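Local structure of polysaccharide deacetylase-like protein (4V33) at residues K90-K95 / F101-D106; E188-I193 / Y318-T323; G327-I330 / D336-L339. The protein probably removes acetyl groups from cell-wall polysaccharide as a zinc-binding enzyme, and is one of two putative deacetylases required for osmotic stability and cell-shape maintenance in Bacillus anthracis. All blocks are in the same frame, centred on the assembly; numbering follows the deposited sequence.

Interaction 1 of 3, residues K90-K95 / F101-D106; sequences KSLSSK and FSLPFD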
loop_
_atom_site.group_PDB
_atom_site.type_symbol
_atom_site.label_atom_id
_atom_site.label_comp_id
_atom_site.label_asym_id
_atom_site.label_seq_id
_atom_site.Cartn_x
_atom_site.Cartn_y
_atom_site.Cartn_z
ATOM N N LYS A 90 -17.213 16.561 -9.251
ATOM C CA LYS A 90 -17.628 17.919 -9.569
ATOM C C LYS A 90 -17.220 18.204 -11.005
ATOM O O LYS A 90 -16.447 17.448 -11.609
ATOM C CB LYS A 90 -16.967 18.929 -8.628
ATOM C CG LYS A 90 -15.457 18.994 -8.811
ATOM C CD LYS A 90 -14.806 20.031 -7.904
ATOM C CE LYS A 90 -14.894 19.630 -6.451
ATOM N NZ LYS A 90 -13.971 20.443 -5.610
ATOM N N SER A 91 -17.741 19.284 -11.563
ATOM C CA SER A 91 -17.381 19.657 -12.920
ATOM C C SER A 91 -16.747 21.043 -12.934
ATOM O O SER A 91 -17.302 21.995 -12.383
ATOM C CB SER A 91 -18.620 19.625 -13.809
ATOM O OG SER A 91 -18.334 20.101 -15.121
ATOM N N LEU A 92 -15.585 21.146 -13.570
ATOM C CA LEU A 92 -14.849 22.402 -13.649
ATOM C C LEU A 92 -14.747 22.842 -15.108
ATOM O O LEU A 92 -14.288 22.081 -15.959
ATOM C CB LEU A 92 -13.452 22.240 -13.046
ATOM C CG LEU A 92 -13.412 21.704 -11.607
ATOM C CD1 LEU A 92 -11.978 21.467 -11.135
ATOM C CD2 LEU A 92 -14.139 22.646 -10.662
ATOM N N SER A 93 -15.176 24.071 -15.381
ATOM C CA SER A 93 -15.272 24.593 -16.741
ATOM C C SER A 93 -14.065 25.448 -17.121
ATOM O O SER A 93 -13.587 26.248 -16.321
ATOM C CB SER A 93 -16.555 25.419 -16.878
ATOM O OG SER A 93 -16.566 26.215 -18.057
ATOM N N SER A 94 -13.571 25.260 -18.340
ATOM C CA SER A 94 -12.622 26.197 -18.934
ATOM C C SER A 94 -13.178 26.780 -20.225
ATOM O O SER A 94 -13.668 26.049 -21.089
ATOM C CB SER A 94 -11.290 25.524 -19.242
ATOM O OG SER A 94 -10.430 26.434 -19.911
ATOM N N LYS A 95 -13.089 28.097 -20.358
ATOM C CA LYS A 95 -13.447 28.755 -21.614
ATOM C C LYS A 95 -12.208 29.404 -22.227
ATOM O O LYS A 95 -12.311 30.273 -23.093
ATOM C CB LYS A 95 -14.560 29.781 -21.392
ATOM C CG LYS A 95 -15.880 29.163 -20.938
ATOM C CD LYS A 95 -16.959 30.219 -20.745
ATOM C CE LYS A 95 -18.265 29.590 -20.283
ATOM N NZ LYS A 95 -19.369 30.587 -20.161
ATOM N N PHE A 101 -7.828 25.362 -23.538
ATOM C CA PHE A 101 -8.803 25.097 -22.477
ATOM C C PHE A 101 -8.130 24.760 -21.157
ATOM O O PHE A 101 -8.496 23.810 -20.456
ATOM C CB PHE A 101 -9.812 24.044 -22.931
ATOM C CG PHE A 101 -10.654 24.503 -24.084
ATOM C CD1 PHE A 101 -11.694 25.394 -23.880
ATOM C CD2 PHE A 101 -10.380 24.083 -25.376
ATOM C CE1 PHE A 101 -12.462 25.841 -24.935
ATOM C CE2 PHE A 101 -11.142 24.525 -26.437
ATOM C CZ PHE A 101 -12.187 25.405 -26.217
ATOM N N SER A 102 -7.138 25.581 -20.837
ATOM C CA SER A 102 -6.352 25.435 -19.624
ATOM C C SER A 102 -7.235 25.407 -18.383
ATOM O O SER A 102 -8.185 26.188 -18.271
ATOM C CB SER A 102 -5.342 26.583 -19.533
ATOM O OG SER A 102 -4.806 26.711 -18.231
ATOM N N LEU A 103 -6.915 24.507 -17.461
ATOM C CA LEU A 103 -7.620 24.411 -16.193
ATOM C C LEU A 103 -6.617 24.188 -15.074
ATOM O O LEU A 103 -5.945 23.153 -15.029
ATOM C CB LEU A 103 -8.625 23.261 -16.206
ATOM C CG LEU A 103 -9.502 23.170 -14.954
ATOM C CD1 LEU A 103 -10.738 24.067 -15.093
ATOM C CD2 LEU A 103 -9.892 21.723 -14.649
ATOM N N PRO A 104 -6.500 25.165 -14.167
ATOM C CA PRO A 104 -5.666 24.974 -12.980
ATOM C C PRO A 104 -6.248 23.863 -12.119
ATOM O O PRO A 104 -7.457 23.817 -11.886
ATOM C CB PRO A 104 -5.779 26.316 -12.252
ATOM C CG PRO A 104 -6.173 27.293 -13.307
ATOM C CD PRO A 104 -7.054 26.527 -14.244
ATOM N N PHE A 105 -5.391 22.960 -11.663
ATOM C CA PHE A 105 -5.824 21.883 -10.794
ATOM C C PHE A 105 -4.995 21.914 -9.526
ATOM O O PHE A 105 -3.771 21.944 -9.589
ATOM C CB PHE A 105 -5.654 20.526 -11.477
ATOM C CG PHE A 105 -6.149 19.373 -10.648
ATOM C CD1 PHE A 105 -5.342 18.793 -9.677
ATOM C CD2 PHE A 105 -7.429 18.881 -10.826
ATOM C CE1 PHE A 105 -5.809 17.743 -8.906
ATOM C CE2 PHE A 105 -7.893 17.826 -10.059
ATOM C CZ PHE A 105 -7.082 17.260 -9.104
ATOM N N ASP A 106 -5.657 21.893 -8.378
ATOM C CA ASP A 106 -4.955 21.885 -7.106
ATOM C C ASP A 106 -5.632 20.917 -6.149
ATOM O O ASP A 106 -6.857 20.907 -6.033
ATOM C CB ASP A 106 -4.944 23.294 -6.505
ATOM C CG ASP A 106 -3.837 23.486 -5.483
ATOM O OD1 ASP A 106 -3.830 22.763 -4.466
ATOM O OD2 ASP A 106 -2.978 24.370 -5.691
#
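Strands 90-94 and 103-106 run roughly antiparallel, at 145°, yet their axes stay 8.0 Å apart, so they face one another across the fibronectin type III β-sandwich, 90-94 as an outer strand of the four-stranded sheet and 103-106 of the three-stranded one; the backbones come nearest at Ser-94 and Phe-101, whose CA atoms are 5.3 Å apart. Leu-92 and Leu-103 point at each other and cross at about a right angle. CB of Leu-92 sits 3.9 Å from CD1 of Leu-103, and the other methyl of Leu-103, CD2, rests against the same CB and against CD1 of Leu-92. Leucine suits both places, since its forked end spreads over a partner that lies across it. CD1 of Leu-103 also reaches the backbone oxygen of Ser-93. Where the end of strand 90-94 nears the loop at Phe-101, bulk gives way to the small Ser-94. Its OG, turned away from its own backbone N (chi1 176°), gives a hydrogen bond to O of Ser-102, 2.8 Å long; the hydroxyl approaches from above the carbonyl plane, 43° out of it. The same OG receives the backbone N-H of Glu-96, so the hydroxyl both donates and accepts. Beyond it, the Phe-101 ring turns its edge to O of Ser-94, with CD1 3.5 Å from that oxygen, while Val-75, Ile-68 and Leu-72 pack around the ring. The chemistry thus divides in two: leucines join the sheets by apolar contact, and one buried serine hydroxyl, satisfied in both its roles, ties the strand end to the returning loop.

Interaction 2 of 3, residues E188-I193 / Y318-T323; sequences ERWGDI and YQFATT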
loop_
_atom_site.group_PDB
_atom_site.type_symbol
_atom_site.label_atom_id
_atom_site.label_comp_id
_atom_site.label_asym_id
_atom_site.label_seq_id
_atom_site.Cartn_x
_atom_site.Cartn_y
_atom_site.Cartn_z
ATOM N N GLU A 188 -0.697 -7.825 -2.929
ATOM C CA GLU A 188 -1.547 -8.187 -4.060
ATOM C C GLU A 188 -2.349 -6.989 -4.578
ATOM O O GLU A 188 -2.810 -6.994 -5.723
ATOM C CB GLU A 188 -2.510 -9.310 -3.677
ATOM C CG GLU A 188 -1.826 -10.614 -3.320
ATOM C CD GLU A 188 -1.408 -10.697 -1.862
ATOM O OE1 GLU A 188 -1.534 -9.691 -1.126
ATOM O OE2 GLU A 188 -0.969 -11.793 -1.456
ATOM N N ARG A 189 -2.511 -5.969 -3.739
ATOM C CA ARG A 189 -3.232 -4.760 -4.132
ATOM C C ARG A 189 -2.311 -3.552 -4.185
ATOM O O ARG A 189 -2.754 -2.429 -3.947
ATOM C CB ARG A 189 -4.388 -4.488 -3.174
ATOM C CG ARG A 189 -5.546 -5.452 -3.334
ATOM C CD ARG A 189 -6.702 -5.017 -2.437
ATOM N NE ARG A 189 -7.336 -3.796 -2.924
ATOM C CZ ARG A 189 -8.268 -3.125 -2.255
ATOM N NH1 ARG A 189 -8.663 -3.544 -1.059
ATOM N NH2 ARG A 189 -8.813 -2.036 -2.783
ATOM N N TRP A 190 -1.031 -3.771 -4.487
ATOM C CA TRP A 190 -0.098 -2.654 -4.612
ATOM C C TRP A 190 -0.601 -1.627 -5.632
ATOM O O TRP A 190 -0.441 -0.415 -5.446
ATOM C CB TRP A 190 1.304 -3.133 -5.019
ATOM C CG TRP A 190 2.273 -2.002 -5.020
ATOM C CD1 TRP A 190 2.875 -1.429 -6.104
ATOM C CD2 TRP A 190 2.722 -1.278 -3.879
ATOM N NE1 TRP A 190 3.677 -0.387 -5.698
ATOM C CE2 TRP A 190 3.602 -0.276 -4.336
ATOM C CE3 TRP A 190 2.463 -1.375 -2.505
ATOM C CZ2 TRP A 190 4.226 0.618 -3.471
ATOM C CZ3 TRP A 190 3.080 -0.488 -1.649
ATOM C CH2 TRP A 190 3.954 0.496 -2.134
ATOM N N GLY A 191 -1.219 -2.124 -6.697
ATOM C CA GLY A 191 -1.750 -1.268 -7.743
ATOM C C GLY A 191 -2.892 -0.369 -7.298
ATOM O O GLY A 191 -3.332 0.487 -8.067
ATOM N N ASP A 192 -3.366 -0.549 -6.066
ATOM C CA ASP A 192 -4.505 0.220 -5.563
ATOM C C ASP A 192 -4.134 1.300 -4.547
ATOM O O ASP A 192 -5.026 1.958 -3.998
ATOM C CB ASP A 192 -5.547 -0.701 -4.920
ATOM C CG ASP A 192 -6.223 -1.619 -5.917
ATOM O OD1 ASP A 192 -6.241 -1.305 -7.133
ATOM O OD2 ASP A 192 -6.757 -2.660 -5.471
ATOM N N ILE A 193 -2.845 1.492 -4.278
ATOM C CA ILE A 193 -2.461 2.438 -3.222
ATOM C C ILE A 193 -2.954 3.870 -3.449
ATOM O O ILE A 193 -3.190 4.596 -2.484
ATOM C CB ILE A 193 -0.939 2.442 -2.937
ATOM C CG1 ILE A 193 -0.149 2.799 -4.196
ATOM C CG2 ILE A 193 -0.500 1.097 -2.360
ATOM C CD1 ILE A 193 1.312 3.125 -3.917
ATOM N N TYR A 318 11.549 -11.797 -6.000
ATOM C CA TYR A 318 10.478 -11.061 -5.326
ATOM C C TYR A 318 10.208 -9.730 -6.009
ATOM O O TYR A 318 11.127 -9.101 -6.528
ATOM C CB TYR A 318 10.845 -10.803 -3.860
ATOM C CG TYR A 318 11.020 -12.061 -3.043
ATOM C CD1 TYR A 318 9.918 -12.705 -2.489
ATOM C CD2 TYR A 318 12.281 -12.613 -2.841
ATOM C CE1 TYR A 318 10.059 -13.853 -1.747
ATOM C CE2 TYR A 318 12.439 -13.766 -2.098
ATOM C CZ TYR A 318 11.324 -14.381 -1.552
ATOM O OH TYR A 318 11.453 -15.533 -0.810
ATOM N N GLN A 319 8.947 -9.299 -6.000
ATOM C CA GLN A 319 8.584 -7.985 -6.512
ATOM C C GLN A 319 8.732 -6.900 -5.444
ATOM O O GLN A 319 8.943 -5.729 -5.774
ATOM C CB GLN A 319 7.140 -7.983 -7.013
ATOM C CG GLN A 319 6.870 -8.908 -8.173
ATOM C CD GLN A 319 5.388 -9.044 -8.438
ATOM O OE1 GLN A 319 4.888 -10.143 -8.685
ATOM N NE2 GLN A 319 4.671 -7.925 -8.372
ATOM N N PHE A 320 8.622 -7.291 -4.173
ATOM C CA PHE A 320 8.597 -6.334 -3.061
ATOM C C PHE A 320 9.525 -6.808 -1.957
ATOM O O PHE A 320 9.575 -7.999 -1.647
ATOM C CB PHE A 320 7.179 -6.197 -2.480
ATOM C CG PHE A 320 6.164 -5.746 -3.478
ATOM C CD1 PHE A 320 6.024 -4.405 -3.777
ATOM C CD2 PHE A 320 5.372 -6.669 -4.142
ATOM C CE1 PHE A 320 5.102 -3.986 -4.716
ATOM C CE2 PHE A 320 4.447 -6.264 -5.089
ATOM C CZ PHE A 320 4.309 -4.917 -5.375
ATOM N N ALA A 321 10.249 -5.874 -1.349
ATOM C CA ALA A 321 11.089 -6.201 -0.203
ATOM C C ALA A 321 11.097 -5.033 0.761
ATOM O O ALA A 321 11.259 -3.880 0.347
ATOM C CB ALA A 321 12.503 -6.542 -0.652
ATOM N N THR A 322 10.881 -5.329 2.040
ATOM C CA THR A 322 10.852 -4.301 3.075
ATOM C C THR A 322 12.087 -4.345 3.964
ATOM O O THR A 322 12.618 -5.418 4.274
ATOM C CB THR A 322 9.601 -4.412 3.976
ATOM O OG1 THR A 322 9.412 -5.778 4.366
ATOM C CG2 THR A 322 8.361 -3.912 3.241
ATOM N N THR A 323 12.522 -3.159 4.372
ATOM C CA THR A 323 13.680 -2.989 5.240
ATOM C C THR A 323 13.207 -2.619 6.639
ATOM O O THR A 323 12.015 -2.691 6.934
ATOM C CB THR A 323 14.592 -1.859 4.709
ATOM O OG1 THR A 323 13.960 -0.589 4.932
ATOM C CG2 THR A 323 14.864 -2.032 3.211
#
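The indole of Trp-190 is covered on both faces within this contact: CE1 of Phe-320 stands 3.5 Å above one, displaced toward the rim, and CD1 of Ile-193, just after the 3-10 segment that carries the tryptophan, lies 3.9 Å over the opposite one. The phenyl of Phe-320 meets the five-membered ring with planes at 59° and centroids 4.8 Å apart, an oblique pairing that is neither a parallel stack nor a T-shape; NE1 of Trp-190 lies near the plane of the phenylalanine ring, off its edge. CE1 touches CG of Trp-190 at 3.5 Å, and CZ is equally close to CB of Trp-190, so the outer corner of the phenyl fits where the indole joins its stem. Trp-190 swings its ring away from its backbone N (chi1 -175°), which carries it toward strand 320-326. Phe-187 stacks on Phe-320, extending the aromatic cluster. On the outer part of the turn, NE of Arg-189 bonds OD2 of Asp-192 at 2.8 Å, almost straight at 172° and in the guanidinium plane, using the anti lone pair of the carboxylate. The contact packs the connection between strands 183-185 and 199-206 against strand 320-326 of the deacetylase domain's parallel sheet. With no hydrogen bond across it, large, flat, mostly apolar rings suit the place: shape and dispersion hold the turn, while the salt bridge pairs its charges away from the rings.

Interaction 3 of 3, residues G327-I330 / D336-L339; sequences GKFI and DELL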
loop_
_atom_site.group_PDB
_atom_site.type_symbol
_atom_site.label_atom_id
_atom_site.label_comp_id
_atom_site.label_asym_id
_atom_site.label_seq_id
_atom_site.Cartn_x
_atom_site.Cartn_y
_atom_site.Cartn_z
ATOM N N GLY A 327 10.266 5.187 8.456
ATOM C CA GLY A 327 9.599 6.152 7.605
ATOM C C GLY A 327 8.440 5.551 6.844
ATOM O O GLY A 327 8.155 4.361 6.970
ATOM N N LYS A 328 7.753 6.396 6.080
ATOM C CA LYS A 328 6.667 5.953 5.214
ATOM C C LYS A 328 7.160 5.845 3.790
ATOM O O LYS A 328 7.983 6.646 3.350
ATOM C CB LYS A 328 5.522 6.959 5.244
ATOM C CG LYS A 328 4.995 7.268 6.612
ATOM C CD LYS A 328 3.860 8.272 6.502
ATOM C CE LYS A 328 3.599 8.942 7.826
ATOM N NZ LYS A 328 4.792 9.697 8.310
ATOM N N PHE A 329 6.656 4.859 3.058
ATOM C CA PHE A 329 6.967 4.758 1.647
ATOM C C PHE A 329 6.195 5.795 0.824
ATOM O O PHE A 329 5.052 6.117 1.129
ATOM C CB PHE A 329 6.649 3.354 1.121
ATOM C CG PHE A 329 6.882 3.205 -0.356
ATOM C CD1 PHE A 329 8.136 2.868 -0.842
ATOM C CD2 PHE A 329 5.856 3.430 -1.264
ATOM C CE1 PHE A 329 8.360 2.744 -2.201
ATOM C CE2 PHE A 329 6.074 3.317 -2.623
ATOM C CZ PHE A 329 7.329 2.968 -3.093
ATOM N N ILE A 330 6.835 6.319 -0.213
ATOM C CA ILE A 330 6.121 7.026 -1.275
ATOM C C ILE A 330 6.778 6.665 -2.600
ATOM O O ILE A 330 7.991 6.415 -2.664
ATOM C CB ILE A 330 6.069 8.562 -1.058
ATOM C CG1 ILE A 330 5.038 9.206 -1.996
ATOM C CG2 ILE A 330 7.444 9.184 -1.235
ATOM C CD1 ILE A 330 4.626 10.603 -1.581
ATOM N N ASP A 336 14.693 0.298 -8.250
ATOM C CA ASP A 336 14.433 -0.779 -7.290
ATOM C C ASP A 336 13.814 -0.322 -5.960
ATOM O O ASP A 336 14.012 -0.964 -4.920
ATOM C CB ASP A 336 15.725 -1.560 -7.017
ATOM C CG ASP A 336 16.257 -2.250 -8.250
ATOM O OD1 ASP A 336 15.440 -2.654 -9.103
ATOM O OD2 ASP A 336 17.491 -2.389 -8.371
ATOM N N GLU A 337 13.060 0.776 -5.984
ATOM C CA GLU A 337 12.542 1.325 -4.732
ATOM C C GLU A 337 11.601 0.366 -4.006
ATOM O O GLU A 337 11.501 0.398 -2.782
ATOM C CB GLU A 337 11.869 2.689 -4.950
ATOM C CG GLU A 337 10.594 2.659 -5.783
ATOM C CD GLU A 337 10.017 4.043 -6.016
ATOM O OE1 GLU A 337 10.586 5.030 -5.494
ATOM O OE2 GLU A 337 8.992 4.143 -6.726
ATOM N N LEU A 338 10.921 -0.501 -4.750
ATOM C CA LEU A 338 9.982 -1.427 -4.119
ATOM C C LEU A 338 10.690 -2.567 -3.395
ATOM O O LEU A 338 10.054 -3.320 -2.652
ATOM C CB LEU A 338 8.994 -1.994 -5.143
ATOM C CG LEU A 338 8.192 -0.958 -5.922
ATOM C CD1 LEU A 338 7.377 -1.646 -7.008
ATOM C CD2 LEU A 338 7.295 -0.192 -4.971
ATOM N N LEU A 339 12.000 -2.683 -3.621
ATOM C CA LEU A 339 12.837 -3.677 -2.953
ATOM C C LEU A 339 13.628 -3.047 -1.807
ATOM O O LEU A 339 14.537 -3.669 -1.254
ATOM C CB LEU A 339 13.813 -4.310 -3.959
ATOM C CG LEU A 339 13.143 -5.018 -5.142
ATOM C CD1 LEU A 339 14.166 -5.483 -6.165
ATOM C CD2 LEU A 339 12.305 -6.197 -4.662
HETATM O O HOH W 1 10.661 5.312 -2.695
#
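Phe-329, Glu-337 and Leu-338 make most of this contact between two parts of the loop that joins strands 320-326 and 341-345. Phe-329 gives up the largest area, and its ring enters from the side of 327-330 because CG lies opposite the backbone N (chi1 177°). CZ at the far end of the ring meets CD2 of Leu-338 at 3.7 Å, a plain apolar contact in which the leucine's branched end fits obliquely against the phenyl. Leu-338 reaches on to Trp-190 and Phe-320, and Phe-329 also meets Trp-190, so both residues belong to one apolar cluster. Glu-337 plays the polar part. Its CG sits between the backbone N and carbonyl carbon (chi1 66°), and the chain then extends, bringing the carboxylate across the CZ end of the phenyl with CD 4.1 Å from CZ of Phe-329 and the two planes 74° apart. The carboxylate is held chiefly from the loop between the segments: OE2 accepts the N-H of Gly-333 and OE1 that of Lys-332. Two backbone donors and a water would be expected to favour the charged form. That water lies between two oxygens, 2.8 Å from OE1 of Glu-337 and 2.9 Å from O of Ile-330, and can donate to either. A glutamate fits here because its length lets the carboxylate reach the backbone N-H groups of the 331-334 part of the loop. The whole is a connection between the adjacent parallel strands 320-326 and 341-345 of a curled parallel sheet, consistent with the distorted (β/α) barrel of polysaccharide deacetylases.

Overall arrangement
From the N terminus the chain first builds a β-sandwich, where interaction 1 closes the short connection between 90-95 and 101-106 and joins one sheet to the other. It stands apart from the rest, its centre about 34 Å from that of interaction 2 and 33 Å from that of interaction 3. Interaction 2 spans 124 intervening residues, bringing the 3-10 turn after strand 183-185 against strand 320-326 of the parallel sheet. Interaction 3 follows and closes a short loop leading to strand 341-345. The three contacts are in series, neither nested nor crossed, but interactions 2 and 3 touch: N of Ala-321 lies 2.9 Å from O of Leu-338, a probable hydrogen bond.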